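Local coordinates for glucuronoarabinoxylan endo-1,4-beta-xylanase (Clostridium papyrosolvens, PDB 4FMV), which is a glycoside hydrolase of family 30, subfamily 8, an endoxylanase with a (beta/alpha)8 barrel that probably cleaves internal beta-1,4 linkages of plant cell-wall polysaccharides, at residues Y262-I267 with N271-S276. Numbering follows the deposited sequence. Where two conformers were deposited one is given.
Sequences YIYWWI and NGLATS
Leu273 lays its CD2 methyl over one face of the Tyr264 ring, almost on the ring axis, 3.6 Å from the ring centroid in a CH-pi contact. The Tyr264 side chain leaves the backbone with CG opposite N (chi1 -162°), which carries its ring toward 271-276. The hydroxyl at its far end donates to Asn271 O at 2.7 Å, an acceptor that lies in the ring plane. The same hydroxyl also bonds Phe235 N, so two partners fix it. Asn271 is gripped a second time through its side chain: Trp266 NE1 donates to Asn271 OD1 at 2.9 Å in a nearly straight bond. The donor NE1 stands above the carbonyl plane of OD1 rather than on a lone pair, and the indole and amide planes are 76° apart. Further along, Ile267 O accepts two weak bonds, from Leu273 N and Ala274 N, each 3.0 Å long, while Ile267 CG2 rests on Ala274 CB. These contacts tie the loop that follows barrel strand 261-266 to residues 264-267, ahead of helix 282-291, whose Arg283 and Ala284 also touch Leu273. The chemistry is divided: apolar packing joins buried Tyr264 and Leu273, whereas both the backbone carbonyl and the side-chain amide oxygen of partly exposed Asn271 are held by aromatic donors, which should restrict the rotation of its side chain.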
ATOM      1  N   TYR A 262       0.533   2.856   0.999  1.00 10.09           N
ATOM      2  CA  TYR A 262       0.092   2.707  -0.390  1.00 11.42           C
ATOM      3  C   TYR A 262       0.940   1.593  -1.000  1.00 11.63           C
ATOM      4  O   TYR A 262       2.170   1.714  -1.096  1.00 11.76           O
ATOM      5  CB  TYR A 262       0.245   4.023  -1.166  1.00 10.72           C
ATOM      6  CG  TYR A 262      -0.269   3.987  -2.614  1.00  8.96           C
ATOM      7  CD1 TYR A 262       0.458   3.352  -3.619  1.00  9.29           C
ATOM      8  CD2 TYR A 262      -1.457   4.614  -2.965  1.00  9.19           C
ATOM      9  CE1 TYR A 262       0.021   3.343  -4.930  1.00 10.43           C
ATOM     10  CE2 TYR A 262      -1.922   4.593  -4.286  1.00 11.99           C
ATOM     11  CZ  TYR A 262      -1.175   3.945  -5.258  1.00 11.10           C
ATOM     12  OH  TYR A 262      -1.621   3.928  -6.567  1.00 10.41           O
ATOM     13  N   ILE A 263       0.296   0.498  -1.398  0.50  9.68           N
ATOM     14  CA  ILE A 263       1.027  -0.668  -1.890  0.50  8.59           C
ATOM     15  C   ILE A 263       0.652  -0.967  -3.334  0.50  8.72           C
ATOM     16  O   ILE A 263      -0.508  -1.211  -3.645  0.50  6.84           O
ATOM     17  CB  ILE A 263       0.761  -1.930  -1.022  0.50  7.01           C
ATOM     18  CG1 ILE A 263       1.240  -1.724   0.418  0.50  6.29           C
ATOM     19  CG2 ILE A 263       1.423  -3.175  -1.631  0.50  6.37           C
ATOM     20  CD1 ILE A 263       0.108  -1.516   1.434  0.50  2.91           C
ATOM     21  N   TYR A 264       1.650  -0.934  -4.210  1.00  6.22           N
ATOM     22  CA  TYR A 264       1.485  -1.229  -5.623  1.00 10.34           C
ATOM     23  C   TYR A 264       1.129  -2.714  -5.830  1.00  9.16           C
ATOM     24  O   TYR A 264       1.322  -3.553  -4.960  1.00  8.93           O
ATOM     25  CB  TYR A 264       2.779  -0.850  -6.402  1.00  8.14           C
ATOM     26  CG  TYR A 264       2.616  -0.705  -7.909  1.00  9.23           C
ATOM     27  CD1 TYR A 264       2.265   0.517  -8.476  1.00  9.42           C
ATOM     28  CD2 TYR A 264       2.830  -1.791  -8.769  1.00  7.69           C
ATOM     29  CE1 TYR A 264       2.119   0.656  -9.852  1.00 11.23           C
ATOM     30  CE2 TYR A 264       2.670  -1.664 -10.158  1.00  7.54           C
ATOM     31  CZ  TYR A 264       2.321  -0.435 -10.685  1.00 12.06           C
ATOM     32  OH  TYR A 264       2.140  -0.291 -12.041  1.00 11.44           O
ATOM     33  N   TRP A 265       0.618  -3.015  -7.008  1.00  7.58           N
ATOM     34  CA  TRP A 265       0.365  -4.376  -7.454  1.00  8.39           C
ATOM     35  C   TRP A 265       1.715  -5.071  -7.793  1.00 11.48           C
ATOM     36  O   TRP A 265       2.759  -4.721  -7.222  1.00 12.44           O
ATOM     37  CB  TRP A 265      -0.654  -4.364  -8.605  1.00  7.06           C
ATOM     38  CG  TRP A 265      -1.058  -5.690  -9.183  1.00  9.90           C
ATOM     39  CD1 TRP A 265      -1.342  -5.942 -10.498  1.00 10.73           C
ATOM     40  CD2 TRP A 265      -1.240  -6.943  -8.491  1.00 11.60           C
ATOM     41  NE1 TRP A 265      -1.676  -7.266 -10.668  1.00 10.72           N
ATOM     42  CE2 TRP A 265      -1.620  -7.901  -9.454  1.00 12.29           C
ATOM     43  CE3 TRP A 265      -1.111  -7.346  -7.161  1.00 11.69           C
ATOM     44  CZ2 TRP A 265      -1.869  -9.236  -9.127  1.00 13.26           C
ATOM     45  CZ3 TRP A 265      -1.364  -8.677  -6.836  1.00  9.79           C
ATOM     46  CH2 TRP A 265      -1.737  -9.604  -7.816  1.00  9.09           C
ATOM     47  N   TRP A 266       1.660  -6.177  -8.524  1.00  8.21           N
ATOM     48  CA  TRP A 266       2.788  -7.086  -8.658  1.00  6.35           C
ATOM     49  C   TRP A 266       4.061  -6.556  -9.331  1.00 11.24           C
ATOM     50  O   TRP A 266       4.042  -5.587 -10.111  1.00  9.68           O
ATOM     51  CB  TRP A 266       2.325  -8.407  -9.310  1.00  7.35           C
ATOM     52  CG  TRP A 266       1.700  -8.275 -10.674  1.00 10.75           C
ATOM     53  CD1 TRP A 266       1.676  -7.161 -11.487  1.00 12.66           C
ATOM     54  CD2 TRP A 266       0.987  -9.301 -11.383  1.00 13.96           C
ATOM     55  NE1 TRP A 266       1.000  -7.443 -12.658  1.00 12.79           N
ATOM     56  CE2 TRP A 266       0.565  -8.746 -12.616  1.00 14.37           C
ATOM     57  CE3 TRP A 266       0.667 -10.631 -11.092  1.00 15.90           C
ATOM     58  CZ2 TRP A 266      -0.150  -9.482 -13.556  1.00 14.53           C
ATOM     59  CZ3 TRP A 266      -0.053 -11.365 -12.026  1.00 17.32           C
ATOM     60  CH2 TRP A 266      -0.448 -10.788 -13.248  1.00 17.35           C
ATOM     61  N   ILE A 267       5.185  -7.203  -9.010  1.00 10.59           N
ATOM     62  CA  ILE A 267       6.484  -6.652  -9.354  1.00 10.03           C
ATOM     63  C   ILE A 267       6.988  -7.006 -10.749  1.00 11.65           C
ATOM     64  O   ILE A 267       7.159  -6.097 -11.570  1.00 13.26           O
ATOM     65  CB  ILE A 267       7.580  -6.966  -8.308  1.00 11.18           C
ATOM     66  CG1 ILE A 267       7.272  -6.257  -6.981  1.00  8.14           C
ATOM     67  CG2 ILE A 267       8.928  -6.515  -8.836  1.00  6.66           C
ATOM     68  CD1 ILE A 267       7.926  -6.932  -5.754  1.00  6.54           C
ATOM     69  N   ASN A 271       2.830  -4.366 -16.457  1.00 13.81           N
ATOM     70  CA  ASN A 271       2.067  -3.340 -15.731  1.00 13.43           C
ATOM     71  C   ASN A 271       2.580  -3.253 -14.299  1.00 12.08           C
ATOM     72  O   ASN A 271       1.996  -2.567 -13.451  1.00 11.09           O
ATOM     73  CB  ASN A 271       0.557  -3.593 -15.773  1.00 12.87           C
ATOM     74  CG  ASN A 271       0.165  -4.925 -15.175  1.00 14.77           C
ATOM     75  OD1 ASN A 271       0.976  -5.845 -15.103  1.00 14.09           O
ATOM     76  ND2 ASN A 271      -1.093  -5.040 -14.747  1.00 17.40           N
ATOM     77  N   GLY A 272       3.654  -4.000 -14.038  1.00 12.69           N
ATOM     78  CA  GLY A 272       4.310  -4.008 -12.740  1.00 12.17           C
ATOM     79  C   GLY A 272       5.430  -2.985 -12.648  1.00 14.44           C
ATOM     80  O   GLY A 272       5.346  -1.910 -13.247  1.00 16.82           O
ATOM     81  N   LEU A 273       6.392  -3.239 -11.769  1.00 13.18           N
ATOM     82  CA  LEU A 273       7.541  -2.347 -11.595  1.00  8.75           C
ATOM     83  C   LEU A 273       8.904  -2.756 -12.177  1.00  8.73           C
ATOM     84  O   LEU A 273       9.850  -1.961 -12.147  1.00  8.88           O
ATOM     85  CB  LEU A 273       7.701  -2.071 -10.098  1.00  7.12           C
ATOM     86  CG  LEU A 273       6.408  -1.618  -9.412  1.00  9.09           C
ATOM     87  CD1 LEU A 273       6.607  -1.541  -7.899  1.00  8.49           C
ATOM     88  CD2 LEU A 273       5.976  -0.297  -9.990  1.00  8.05           C
ATOM     89  N   ALA A 274       9.028  -3.968 -12.696  1.00  6.67           N
ATOM     90  CA  ALA A 274      10.374  -4.443 -13.054  1.00 11.64           C
ATOM     91  C   ALA A 274      10.293  -5.597 -14.038  1.00 13.46           C
ATOM     92  O   ALA A 274       9.230  -6.210 -14.164  1.00 12.75           O
ATOM     93  CB  ALA A 274      11.112  -4.876 -11.802  1.00 11.47           C
ATOM     94  N   THR A 275      11.389  -5.919 -14.730  1.00 11.89           N
ATOM     95  CA  THR A 275      11.402  -7.213 -15.398  1.00 12.53           C
ATOM     96  C   THR A 275      12.084  -8.191 -14.468  1.00 12.33           C
ATOM     97  O   THR A 275      12.777  -7.793 -13.524  1.00  9.67           O
ATOM     98  CB  THR A 275      12.195  -7.182 -16.733  1.00 14.84           C
ATOM     99  OG1 THR A 275      13.584  -6.983 -16.471  1.00 15.27           O
ATOM    100  CG2 THR A 275      11.693  -6.079 -17.678  1.00 12.68           C
ATOM    101  N   SER A 276      12.050  -9.463 -14.817  1.00 12.79           N
ATOM    102  CA  SER A 276      12.577 -10.451 -13.900  1.00 16.67           C
ATOM    103  C   SER A 276      14.113 -10.495 -14.022  1.00 18.67           C
ATOM    104  O   SER A 276      14.804 -10.982 -13.115  1.00 19.18           O
ATOM    105  CB  SER A 276      11.951 -11.810 -14.182  1.00 17.52           C
ATOM    106  OG  SER A 276      12.439 -12.285 -15.413  1.00 20.99           O
TER